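Local coordinates for protein ORF10 (Moritella marina, PDB 6RIW) that forms the ketosynthase-chain length factor didomain of a polyunsaturated fatty acid synthase, whose ketosynthase part probably extends carrier-bound acyl chains by condensation, at residues Ala289-Asp293 / Lys305-Val310; His803-Phe807 / His836-Ser841. All coordinates share one frame; numbering follows the deposited sequence.

Contact 1: Ala289-Asp293 / Lys305-Val310; sequences ALSND and KGQVLV
Ser291 and Val310 meet where residues 289-292 of strand 283-292 run nearly antiparallel (161°) to residues 305-310 of helix 304-318, a strand-helix packing in the C-terminal half of the thiolase fold of the ketosynthase domain. Ser291 OG comes from the strand and donates to Gly306 O at 3.1 Å, tilted from the carbonyl plane. The helical Val310 N reaches the same oxygen from the opposite face, so two donors grip it. Val310 turns CG2 anti to its backbone N and lays this methyl against Ala289 O at 3.3 Å, while its CB lies beside Ser291 OG. Replacing Ser291 by an alanine removes the hydroxyl and would probably leave Gly306 O with one donor fewer and a small gap beside Val310. Farther along, Asp293 OD1 sits 3.2 Å from Gly306 CA, so close that a CB on this glycine would clash with it. Asp293 OD1 accepts from Asn444 ND2, and OD2 from Asn303 N. A water bridges Asp293 OD2 to Gln307 NE2, and Gln307 OE1 is hydrogen-bonded to Ser345 OG. At the exposed margin, Lys305 bends at chi3 and chi4 (both -95°); its NZ has a salt bridge to Asp654 and donates to Asp293 O at 3.1 Å.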
ATOM      1  N   ALA A 289      20.549  -1.068   3.525  1.00 17.73           N
ATOM      2  CA  ALA A 289      20.107  -2.364   3.046  1.00 20.27           C
ATOM      3  C   ALA A 289      18.698  -2.651   3.523  1.00 16.58           C
ATOM      4  O   ALA A 289      18.205  -2.083   4.502  1.00 17.72           O
ATOM      5  CB  ALA A 289      21.027  -3.493   3.512  1.00 22.08           C
ATOM      6  N   LEU A 290      18.078  -3.587   2.824  1.00 16.79           N
ATOM      7  CA  LEU A 290      16.786  -4.135   3.188  1.00 18.98           C
ATOM      8  C   LEU A 290      16.936  -5.631   3.429  1.00 21.68           C
ATOM      9  O   LEU A 290      17.873  -6.276   2.943  1.00 25.76           O
ATOM     10  CB  LEU A 290      15.761  -3.877   2.081  1.00 17.45           C
ATOM     11  CG  LEU A 290      15.877  -2.496   1.446  1.00 18.98           C
ATOM     12  CD1 LEU A 290      15.120  -2.456   0.104  1.00 22.46           C
ATOM     13  CD2 LEU A 290      15.383  -1.406   2.417  1.00 16.77           C
ATOM     14  N   SER A 291      16.015  -6.182   4.200  1.00 19.82           N
ATOM     15  CA  SER A 291      15.970  -7.624   4.388  1.00 17.97           C
ATOM     16  C   SER A 291      14.601  -7.997   4.923  1.00 16.79           C
ATOM     17  O   SER A 291      13.879  -7.162   5.476  1.00 18.91           O
ATOM     18  CB  SER A 291      17.070  -8.102   5.340  1.00 21.43           C
ATOM     19  OG  SER A 291      16.650  -7.974   6.699  1.00 23.59           O
ATOM     20  N   ASN A 292      14.259  -9.266   4.755  1.00 16.97           N
ATOM     21  CA  ASN A 292      13.109  -9.845   5.426  1.00 19.05           C
ATOM     22  C   ASN A 292      13.569 -10.885   6.436  1.00 20.26           C
ATOM     23  O   ASN A 292      14.575 -11.562   6.222  1.00 21.78           O
ATOM     24  CB  ASN A 292      12.151 -10.484   4.438  1.00 18.37           C
ATOM     25  CG  ASN A 292      10.825 -10.703   5.046  1.00 19.04           C
ATOM     26  OD1 ASN A 292      10.535 -11.786   5.553  1.00 20.42           O
ATOM     27  ND2 ASN A 292      10.011  -9.654   5.067  1.00 20.56           N
ATOM     28  N   ASP A 293      12.812 -10.995   7.541  1.00 20.70           N
ATOM     29  CA  ASP A 293      13.109 -11.963   8.594  1.00 22.82           C
ATOM     30  C   ASP A 293      12.984 -13.402   8.118  1.00 25.06           C
ATOM     31  O   ASP A 293      13.537 -14.305   8.756  1.00 23.30           O
ATOM     32  CB  ASP A 293      12.168 -11.769   9.783  1.00 22.17           C
ATOM     33  CG  ASP A 293      12.564 -10.595  10.677  1.00 27.20           C
ATOM     34  OD1 ASP A 293      13.627  -9.975  10.447  1.00 24.50           O
ATOM     35  OD2 ASP A 293      11.797 -10.298  11.627  1.00 28.56           O
ATOM     36  N   LYS A 305      17.332 -12.695  13.787  1.00 23.34           N
ATOM     37  CA  LYS A 305      18.205 -13.107  12.681  1.00 27.35           C
ATOM     38  C   LYS A 305      18.103 -12.146  11.497  1.00 26.39           C
ATOM     39  O   LYS A 305      19.119 -11.811  10.876  1.00 25.71           O
ATOM     40  CB  LYS A 305      17.898 -14.542  12.237  1.00 29.44           C
ATOM     41  CG  LYS A 305      16.577 -14.727  11.484  1.00 39.06           C
ATOM     42  CD  LYS A 305      16.153 -16.200  11.350  1.00 37.86           C
ATOM     43  CE  LYS A 305      16.581 -16.802  10.035  1.00 39.29           C
ATOM     44  NZ  LYS A 305      15.464 -16.729   9.035  1.00 36.47           N
ATOM     45  N   GLY A 306      16.890 -11.683  11.174  1.00 27.25           N
ATOM     46  CA  GLY A 306      16.749 -10.737  10.079  1.00 24.96           C
ATOM     47  C   GLY A 306      17.327  -9.377  10.399  1.00 21.01           C
ATOM     48  O   GLY A 306      17.804  -8.673   9.500  1.00 22.88           O
ATOM     49  N   GLN A 307      17.282  -8.972  11.675  1.00 19.92           N
ATOM     50  CA  GLN A 307      17.830  -7.675  12.057  1.00 20.64           C
ATOM     51  C   GLN A 307      19.349  -7.662  11.984  1.00 22.00           C
ATOM     52  O   GLN A 307      19.939  -6.706  11.474  1.00 18.85           O
ATOM     53  CB  GLN A 307      17.356  -7.300  13.461  1.00 20.50           C
ATOM     54  CG  GLN A 307      15.810  -7.267  13.554  1.00 21.42           C
ATOM     55  CD  GLN A 307      15.316  -6.879  14.936  1.00 27.45           C
ATOM     56  OE1 GLN A 307      16.108  -6.794  15.887  1.00 25.87           O
ATOM     57  NE2 GLN A 307      13.999  -6.655  15.063  1.00 22.56           N
ATOM     58  N   VAL A 308      20.007  -8.681  12.538  1.00 22.89           N
ATOM     59  CA  VAL A 308      21.455  -8.770  12.368  1.00 21.03           C
ATOM     60  C   VAL A 308      21.809  -8.795  10.882  1.00 20.97           C
ATOM     61  O   VAL A 308      22.734  -8.106  10.439  1.00 21.68           O
ATOM     62  CB  VAL A 308      22.005 -10.009  13.111  1.00 23.61           C
ATOM     63  CG1 VAL A 308      23.481 -10.251  12.750  1.00 27.87           C
ATOM     64  CG2 VAL A 308      21.827  -9.844  14.626  1.00 23.30           C
ATOM     65  N   LEU A 309      21.040  -9.540  10.078  1.00 23.12           N
ATOM     66  CA  LEU A 309      21.346  -9.617   8.653  1.00 21.41           C
ATOM     67  C   LEU A 309      21.293  -8.243   7.988  1.00 19.98           C
ATOM     68  O   LEU A 309      22.170  -7.905   7.187  1.00 20.04           O
ATOM     69  CB  LEU A 309      20.397 -10.590   7.958  1.00 21.19           C
ATOM     70  CG  LEU A 309      20.550 -10.712   6.438  1.00 20.85           C
ATOM     71  CD1 LEU A 309      21.932 -11.282   6.017  1.00 24.57           C
ATOM     72  CD2 LEU A 309      19.412 -11.548   5.855  1.00 22.51           C
ATOM     73  N   VAL A 310      20.272  -7.433   8.289  1.00 20.46           N
ATOM     74  CA  VAL A 310      20.207  -6.135   7.615  1.00 19.40           C
ATOM     75  C   VAL A 310      21.365  -5.232   8.053  1.00 20.58           C
ATOM     76  O   VAL A 310      21.869  -4.433   7.252  1.00 18.78           O
ATOM     77  CB  VAL A 310      18.831  -5.460   7.817  1.00 22.76           C
ATOM     78  CG1 VAL A 310      18.738  -4.731   9.153  1.00 22.84           C
ATOM     79  CG2 VAL A 310      18.559  -4.491   6.678  1.00 18.76           C
TER
HETATM   80  O   HOH W   1      12.364  -7.496  12.404  1.00 29.09           O

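Contact 2: His803-Phe807 / His836-Ser841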
ATOM      1  N   HIS A 803      -4.089  -2.003 -23.796  1.00 13.45           N
ATOM      2  CA  HIS A 803      -4.753  -1.880 -22.501  1.00 13.74           C
ATOM      3  C   HIS A 803      -6.248  -2.164 -22.642  1.00 14.78           C
ATOM      4  O   HIS A 803      -6.809  -2.974 -21.898  1.00 13.68           O
ATOM      5  CB  HIS A 803      -4.488  -0.474 -21.939  1.00 14.24           C
ATOM      6  CG  HIS A 803      -4.956  -0.270 -20.533  1.00 13.83           C
ATOM      7  ND1 HIS A 803      -4.510  -1.036 -19.471  1.00 17.92           N
ATOM      8  CD2 HIS A 803      -5.830   0.625 -20.010  1.00 16.30           C
ATOM      9  CE1 HIS A 803      -5.104  -0.629 -18.361  1.00 15.87           C
ATOM     10  NE2 HIS A 803      -5.901   0.382 -18.657  1.00 16.95           N
ATOM     11  N   ALA A 804      -6.892  -1.522 -23.627  1.00 13.49           N
ATOM     12  CA  ALA A 804      -8.294  -1.754 -24.003  1.00 12.31           C
ATOM     13  C   ALA A 804      -9.219  -1.827 -22.782  1.00 11.15           C
ATOM     14  O   ALA A 804      -9.977  -2.779 -22.598  1.00 13.63           O
ATOM     15  CB  ALA A 804      -8.424  -3.011 -24.851  1.00 14.84           C
ATOM     16  N   SER A 805      -9.140  -0.806 -21.934  1.00 11.11           N
ATOM     17  CA  SER A 805      -9.874  -0.818 -20.674  1.00 12.60           C
ATOM     18  C   SER A 805     -11.377  -0.718 -20.880  1.00 11.76           C
ATOM     19  O   SER A 805     -12.147  -1.190 -20.036  1.00 12.37           O
ATOM     20  CB  SER A 805      -9.422   0.353 -19.804  1.00 14.48           C
ATOM     21  OG  SER A 805      -9.714   1.584 -20.462  1.00 13.28           O
ATOM     22  N   GLY A 806     -11.815  -0.065 -21.954  1.00 12.44           N
ATOM     23  CA  GLY A 806     -13.228   0.223 -22.090  1.00 12.51           C
ATOM     24  C   GLY A 806     -13.660   1.549 -21.491  1.00 14.58           C
ATOM     25  O   GLY A 806     -14.847   1.894 -21.584  1.00 14.78           O
ATOM     26  N   PHE A 807     -12.738   2.299 -20.877  1.00 12.92           N
ATOM     27  CA  PHE A 807     -12.972   3.710 -20.587  1.00 13.47           C
ATOM     28  C   PHE A 807     -12.632   4.507 -21.836  1.00 14.99           C
ATOM     29  O   PHE A 807     -11.558   4.332 -22.404  1.00 13.35           O
ATOM     30  CB  PHE A 807     -12.125   4.150 -19.393  1.00 13.32           C
ATOM     31  CG  PHE A 807     -12.453   3.390 -18.141  1.00 14.70           C
ATOM     32  CD1 PHE A 807     -13.537   3.765 -17.356  1.00 12.98           C
ATOM     33  CD2 PHE A 807     -11.719   2.268 -17.769  1.00 16.37           C
ATOM     34  CE1 PHE A 807     -13.864   3.075 -16.206  1.00 12.13           C
ATOM     35  CE2 PHE A 807     -12.045   1.569 -16.612  1.00 19.16           C
ATOM     36  CZ  PHE A 807     -13.135   1.976 -15.832  1.00 12.72           C
ATOM     37  N   HIS A 836     -11.584  -6.664 -16.714  1.00 11.51           N
ATOM     38  CA  HIS A 836     -10.632  -5.646 -16.268  1.00 11.08           C
ATOM     39  C   HIS A 836     -10.297  -5.922 -14.809  1.00 11.15           C
ATOM     40  O   HIS A 836     -11.152  -5.756 -13.939  1.00 11.12           O
ATOM     41  CB  HIS A 836     -11.244  -4.252 -16.417  1.00 10.13           C
ATOM     42  CG  HIS A 836     -10.248  -3.136 -16.374  1.00  9.82           C
ATOM     43  ND1 HIS A 836      -9.102  -3.191 -15.608  1.00  9.11           N
ATOM     44  CD2 HIS A 836     -10.207  -1.949 -17.029  1.00 12.27           C
ATOM     45  CE1 HIS A 836      -8.399  -2.083 -15.786  1.00 12.15           C
ATOM     46  NE2 HIS A 836      -9.049  -1.308 -16.642  1.00 12.47           N
ATOM     47  N   THR A 837      -9.056  -6.336 -14.522  1.00 10.04           N
ATOM     48  CA  THR A 837      -8.686  -6.673 -13.153  1.00 10.24           C
ATOM     49  C   THR A 837      -7.888  -5.557 -12.472  1.00 11.72           C
ATOM     50  O   THR A 837      -7.204  -5.810 -11.472  1.00 12.13           O
ATOM     51  CB  THR A 837      -7.935  -8.015 -13.114  1.00 12.31           C
ATOM     52  OG1 THR A 837      -6.715  -7.931 -13.878  1.00 12.87           O
ATOM     53  CG2 THR A 837      -8.816  -9.133 -13.728  1.00 10.11           C
ATOM     54  N   PHE A 838      -7.963  -4.334 -13.010  1.00 11.48           N
ATOM     55  CA  PHE A 838      -7.487  -3.107 -12.380  1.00 11.93           C
ATOM     56  C   PHE A 838      -6.072  -3.215 -11.813  1.00 10.88           C
ATOM     57  O   PHE A 838      -5.102  -3.208 -12.581  1.00 10.55           O
ATOM     58  CB  PHE A 838      -8.559  -2.658 -11.369  1.00 10.29           C
ATOM     59  CG  PHE A 838      -9.767  -2.123 -12.094  1.00 13.32           C
ATOM     60  CD1 PHE A 838      -9.680  -0.874 -12.723  1.00 10.72           C
ATOM     61  CD2 PHE A 838     -10.884  -2.923 -12.320  1.00  9.60           C
ATOM     62  CE1 PHE A 838     -10.758  -0.397 -13.488  1.00 10.58           C
ATOM     63  CE2 PHE A 838     -11.969  -2.451 -13.108  1.00 11.28           C
ATOM     64  CZ  PHE A 838     -11.893  -1.202 -13.682  1.00 10.18           C
ATOM     65  N   ASN A 839      -5.903  -3.303 -10.491  1.00 10.15           N
ATOM     66  CA  ASN A 839      -4.513  -3.289 -10.002  1.00 13.04           C
ATOM     67  C   ASN A 839      -3.718  -4.527 -10.408  1.00 12.10           C
ATOM     68  O   ASN A 839      -2.480  -4.500 -10.363  1.00 13.81           O
ATOM     69  CB  ASN A 839      -4.500  -3.118  -8.484  1.00 12.11           C
ATOM     70  CG  ASN A 839      -5.040  -1.763  -8.078  1.00 16.68           C
ATOM     71  OD1 ASN A 839      -4.557  -0.753  -8.552  1.00 19.19           O
ATOM     72  ND2 ASN A 839      -6.061  -1.738  -7.219  1.00 18.24           N
ATOM     73  N   ALA A 840      -4.379  -5.608 -10.796  1.00 11.96           N
ATOM     74  CA  ALA A 840      -3.676  -6.772 -11.318  1.00 10.42           C
ATOM     75  C   ALA A 840      -3.648  -6.823 -12.848  1.00 11.53           C
ATOM     76  O   ALA A 840      -3.167  -7.814 -13.416  1.00 14.52           O
ATOM     77  CB  ALA A 840      -4.330  -8.051 -10.755  1.00 11.44           C
ATOM     78  N   SER A 841      -4.174  -5.803 -13.542  1.00 11.64           N
ATOM     79  CA  SER A 841      -4.383  -5.934 -14.990  1.00 11.51           C
ATOM     80  C   SER A 841      -3.076  -6.102 -15.756  1.00 11.83           C
ATOM     81  O   SER A 841      -3.053  -6.762 -16.801  1.00 11.56           O
ATOM     82  CB  SER A 841      -5.142  -4.722 -15.552  1.00 13.10           C
ATOM     83  OG  SER A 841      -4.503  -3.510 -15.188  1.00 15.25           O
TER
HETATM   84  O   HOH W   2      -8.082   1.388 -16.914  1.00 14.59           O
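Ser805 and His836 mark the closer end of two facing loops, with CA atoms 6.6 Å apart, while those of His803 and Ser841 stand 8.5 Å apart at the other end, and no direct hydrogen bond joins the segments. The loop 803-807 follows strand 797-801 and is closed by an ST turn, Ser805 OG accepting from Phe807 N, just before helix 808-821, where Glu810 OE1 is also hydrogen-bonded to Ser805 OG; the loop 836-841 leads through a short 3-10 segment into helix 841-854. In this second ketosynthase-like domain, the chain length factor, His803 and His836 occupy positions matching the two histidines of the ketosynthase active site, to judge by the surrounding sequence. CG of His803 is anti to its backbone N (chi1 -172°), which brings the end of the ring close to His836, and the two ring planes stand at 88°. Between them a water lies 3.0 Å from His803 NE2 and 2.9 Å from His836 NE2, in the plane of the His836 ring at its edge. On the other ring nitrogen, His836 ND1 accepts from Phe838 N at 3.1 Å, which helps fix the rotation of the imidazole. Ser805 CB packs obliquely against this ring. One face of His836 is covered by Phe838, whose CE1 lies over the ring centre. The side chain of Phe807 crosses those of His836 and Phe838 at about a right angle, and its ring stacks on Trp739, which meets Phe838 edge-to-face; CE2 of Phe807 reaches CE1 of Phe838 edge to edge at 3.9 Å. Beyond the rings, Ser841 OG donates to a lone pair of Phe838 O at 2.7 Å, in the carbonyl plane.

Both contacts are largely buried and fall in the C-terminal halves of the two ketosynthase-like domains, on opposite sides of the chain's centre. Their centres are 36 Å apart and their nearest atoms about 21 Å, so neither touches the other. Contact 1 joins regular elements, a strand and a helix, through direct hydrogen bonds and small aliphatic groups, and one end of it reaches the surface. Contact 2 joins two loops that lead into helices; every residue that touches there is buried, and aromatic rings with a bridging water take the place of direct bonds. Through Lys305 and Asp654, contact 1 also ties the first domain to the second.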